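PDB 4S1P: SGNH hydrolase-type esterase domain-containing protein, which probably acts as a hydrolase of the SGNH (GDSL-like) family, cleaving ester bonds in a substrate that is not known. Local coordinates for residues E30-A35 / E62-V67. Sequence-based numbering, arbitrary orientation. Where two conformers were deposited one is given.
Sequences EVRVHA and EAWDFV
The first torsion of Arg32 is trans (chi1 -179°), which sets CG beside the carbonyl carbon; the chain then folds at chi2 and chi3, which turns the end of its guanidinium toward Glu62, and Glu62 answers with a chain that runs extended beyond CG. The site lies at one border of the parallel sheet of this SGNH-hydrolase fold: strand 29-35 is outermost in the chain, and strand 4-10 lies between it and strand 66-69. That interposed strand explains why the two segments meet through side chains, the closest CA atoms, of Arg32 and Val67, being 9.6 Å apart. The salt bridge is an end-on, two-nitrogen grip. Arg32 NH1 reaches Glu62 OE2 at 2.7 Å with a nearly straight N-H...O angle of 172°, and the oxygen lies almost in the guanidinium plane. Arg32 NH2 meets Glu62 OE1 at 3.0 Å on its syn lone pair; here the bond is more bent and OE1 is tilted from the guanidinium plane, in keeping with a 32° twist between guanidinium and carboxylate planes. Arg5 of strand 4-10 pairs with Glu62 as well, so this carboxylate probably offsets the closeness of the like charges of Arg32 and Arg5. Beneath the bridge, Trp64 supplies the apolar support: its indole stands almost perpendicular to the guanidinium and brings CH2 over one face, offset toward the rim. A hydrogen bond from NE1 to the carbonyl of Ala58 in helix 50-61 helps hold the ring's rotation, and its far rim then presses on the arginine's aliphatic root, where Trp64 CH2 lies 3.5 Å from Arg32 CB and 3.9 Å from Arg32 CG.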
ATOM      1  N   GLU A  30      15.863   3.599   7.080  1.00 17.38           N
ATOM      2  CA  GLU A  30      16.297   2.693   6.030  0.60 17.59           C
ATOM      3  C   GLU A  30      15.034   2.053   5.457  1.00 15.39           C
ATOM      4  O   GLU A  30      14.246   1.457   6.204  1.00 17.46           O
ATOM      5  CB  GLU A  30      17.220   1.610   6.555  0.60 19.58           C
ATOM      6  CG  GLU A  30      17.688   0.653   5.471  0.60 25.83           C
ATOM      7  CD  GLU A  30      18.638  -0.417   5.960  0.60 28.86           C
ATOM      8  OE1 GLU A  30      19.020  -0.400   7.150  0.60 29.94           O
ATOM      9  OE2 GLU A  30      18.999  -1.299   5.146  0.60 31.43           O
ATOM     10  N   VAL A  31      14.829   2.191   4.156  1.00 14.72           N
ATOM     11  CA  VAL A  31      13.633   1.666   3.478  1.00 13.77           C
ATOM     12  C   VAL A  31      14.050   0.648   2.425  1.00 15.21           C
ATOM     13  O   VAL A  31      14.858   0.931   1.545  1.00 19.76           O
ATOM     14  CB  VAL A  31      12.803   2.801   2.853  1.00 15.39           C
ATOM     15  CG1 VAL A  31      11.609   2.250   2.082  1.00 17.40           C
ATOM     16  CG2 VAL A  31      12.333   3.735   3.941  1.00 15.20           C
ATOM     17  N   ARG A  32      13.517  -0.561   2.567  1.00 12.67           N
ATOM     18  CA  ARG A  32      13.703  -1.649   1.629  1.00 12.43           C
ATOM     19  C   ARG A  32      12.379  -1.878   0.917  1.00 11.94           C
ATOM     20  O   ARG A  32      11.331  -1.902   1.573  1.00 14.06           O
ATOM     21  CB  ARG A  32      14.075  -2.927   2.378  1.00 13.28           C
ATOM     22  CG  ARG A  32      14.313  -4.153   1.512  1.00 14.34           C
ATOM     23  CD  ARG A  32      15.614  -4.122   0.704  1.00 15.85           C
ATOM     24  NE  ARG A  32      16.746  -3.917   1.603  1.00 17.55           N
ATOM     25  CZ  ARG A  32      17.194  -4.814   2.490  1.00 16.55           C
ATOM     26  NH1 ARG A  32      16.729  -6.059   2.504  1.00 17.34           N
ATOM     27  NH2 ARG A  32      18.131  -4.470   3.348  1.00 20.47           N
ATOM     28  N   VAL A  33      12.420  -2.018  -0.404  1.00 11.82           N
ATOM     29  CA  VAL A  33      11.187  -2.178  -1.211  1.00 12.56           C
ATOM     30  C   VAL A  33      11.204  -3.490  -1.985  1.00 12.29           C
ATOM     31  O   VAL A  33      12.200  -3.798  -2.654  1.00 13.07           O
ATOM     32  CB  VAL A  33      11.069  -1.023  -2.216  1.00 13.91           C
ATOM     33  CG1 VAL A  33       9.803  -1.153  -3.044  1.00 16.45           C
ATOM     34  CG2 VAL A  33      11.100   0.301  -1.465  1.00 14.88           C
ATOM     35  N   HIS A  34      10.141  -4.278  -1.827  1.00 12.16           N
ATOM     36  CA  HIS A  34       9.890  -5.465  -2.617  1.00 11.12           C
ATOM     37  C   HIS A  34       8.679  -5.156  -3.465  1.00 12.68           C
ATOM     38  O   HIS A  34       7.532  -5.225  -2.977  1.00 12.21           O
ATOM     39  CB  HIS A  34       9.609  -6.659  -1.695  1.00 11.13           C
ATOM     40  CG  HIS A  34      10.781  -7.075  -0.871  1.00 11.71           C
ATOM     41  ND1 HIS A  34      10.672  -8.008   0.144  1.00 12.41           N
ATOM     42  CD2 HIS A  34      12.063  -6.655  -0.858  1.00 12.50           C
ATOM     43  CE1 HIS A  34      11.859  -8.162   0.723  1.00 13.22           C
ATOM     44  NE2 HIS A  34      12.714  -7.334   0.147  1.00 12.31           N
ATOM     45  N   ALA A  35       8.929  -4.769  -4.719  1.00 12.57           N
ATOM     46  CA  ALA A  35       7.860  -4.320  -5.587  1.00 12.95           C
ATOM     47  C   ALA A  35       8.143  -4.761  -7.005  1.00 14.78           C
ATOM     48  O   ALA A  35       9.287  -5.046  -7.381  1.00 18.76           O
ATOM     49  CB  ALA A  35       7.740  -2.818  -5.541  1.00 15.64           C
ATOM     50  N   GLU A  62      16.581 -10.190   8.704  1.00 15.26           N
ATOM     51  CA  GLU A  62      16.796  -8.785   9.029  1.00 14.64           C
ATOM     52  C   GLU A  62      15.766  -8.318  10.054  1.00 13.34           C
ATOM     53  O   GLU A  62      14.763  -8.994  10.319  1.00 15.43           O
ATOM     54  CB  GLU A  62      16.780  -7.901   7.764  1.00 14.73           C
ATOM     55  CG  GLU A  62      17.733  -8.349   6.691  1.00 17.22           C
ATOM     56  CD  GLU A  62      17.774  -7.404   5.537  1.00 19.16           C
ATOM     57  OE1 GLU A  62      18.074  -6.224   5.721  1.00 18.50           O
ATOM     58  OE2 GLU A  62      17.463  -7.852   4.443  1.00 20.93           O
ATOM     59  N   ALA A  63      16.045  -7.175  10.656  1.00 14.43           N
ATOM     60  CA  ALA A  63      15.189  -6.601  11.680  1.00 15.15           C
ATOM     61  C   ALA A  63      14.431  -5.426  11.125  1.00 13.15           C
ATOM     62  O   ALA A  63      15.022  -4.547  10.512  1.00 15.81           O
ATOM     63  CB  ALA A  63      16.040  -6.150  12.829  1.00 15.62           C
ATOM     64  N   TRP A  64      13.128  -5.398  11.376  1.00 13.01           N
ATOM     65  CA  TRP A  64      12.242  -4.341  10.852  1.00 12.44           C
ATOM     66  C   TRP A  64      11.403  -3.724  11.938  1.00 12.79           C
ATOM     67  O   TRP A  64      10.814  -4.449  12.774  1.00 14.26           O
ATOM     68  CB  TRP A  64      11.334  -4.916   9.740  1.00 12.63           C
ATOM     69  CG  TRP A  64      12.096  -5.633   8.688  1.00 12.88           C
ATOM     70  CD1 TRP A  64      12.307  -6.965   8.599  1.00 14.22           C
ATOM     71  CD2 TRP A  64      12.845  -5.045   7.605  1.00 13.02           C
ATOM     72  NE1 TRP A  64      13.127  -7.250   7.540  1.00 13.59           N
ATOM     73  CE2 TRP A  64      13.508  -6.081   6.940  1.00 12.06           C
ATOM     74  CE3 TRP A  64      13.055  -3.720   7.163  1.00 11.82           C
ATOM     75  CZ2 TRP A  64      14.332  -5.843   5.829  1.00 13.36           C
ATOM     76  CZ3 TRP A  64      13.869  -3.492   6.094  1.00 14.46           C
ATOM     77  CH2 TRP A  64      14.505  -4.550   5.422  1.00 14.57           C
ATOM     78  N   ASP A  65      11.207  -2.401  11.829  1.00 13.34           N
ATOM     79  CA  ASP A  65      10.230  -1.713  12.683  1.00 13.42           C
ATOM     80  C   ASP A  65       8.819  -1.786  12.146  1.00 12.94           C
ATOM     81  O   ASP A  65       7.857  -1.897  12.894  1.00 13.75           O
ATOM     82  CB  ASP A  65      10.642  -0.272  12.884  1.00 14.95           C
ATOM     83  CG  ASP A  65      11.962  -0.170  13.639  1.00 17.74           C
ATOM     84  OD1 ASP A  65      11.932  -0.342  14.864  1.00 23.54           O
ATOM     85  OD2 ASP A  65      13.025  -0.032  13.035  1.00 17.87           O
ATOM     86  N   PHE A  66       8.701  -1.678  10.828  1.00 12.37           N
ATOM     87  CA  PHE A  66       7.424  -1.670  10.159  1.00 12.66           C
ATOM     88  C   PHE A  66       7.489  -2.463   8.878  1.00 11.84           C
ATOM     89  O   PHE A  66       8.520  -2.490   8.223  1.00 12.34           O
ATOM     90  CB  PHE A  66       7.024  -0.232   9.793  1.00 12.81           C
ATOM     91  CG  PHE A  66       6.821   0.679  10.979  1.00 13.72           C
ATOM     92  CD1 PHE A  66       5.654   0.625  11.713  1.00 13.88           C
ATOM     93  CD2 PHE A  66       7.798   1.561  11.360  1.00 14.94           C
ATOM     94  CE1 PHE A  66       5.445   1.450  12.809  1.00 15.60           C
ATOM     95  CE2 PHE A  66       7.595   2.400  12.428  1.00 16.96           C
ATOM     96  CZ  PHE A  66       6.427   2.338  13.176  1.00 18.14           C
ATOM     97  N   VAL A  67       6.360  -3.071   8.523  1.00 11.48           N
ATOM     98  CA  VAL A  67       6.172  -3.698   7.223  1.00 11.06           C
ATOM     99  C   VAL A  67       4.948  -3.050   6.589  1.00 11.66           C
ATOM    100  O   VAL A  67       3.849  -3.129   7.141  1.00 13.09           O
ATOM    101  CB  VAL A  67       5.974  -5.206   7.297  1.00 11.83           C
ATOM    102  CG1 VAL A  67       5.734  -5.786   5.907  1.00 12.37           C
ATOM    103  CG2 VAL A  67       7.190  -5.870   7.948  1.00 12.29           C
TER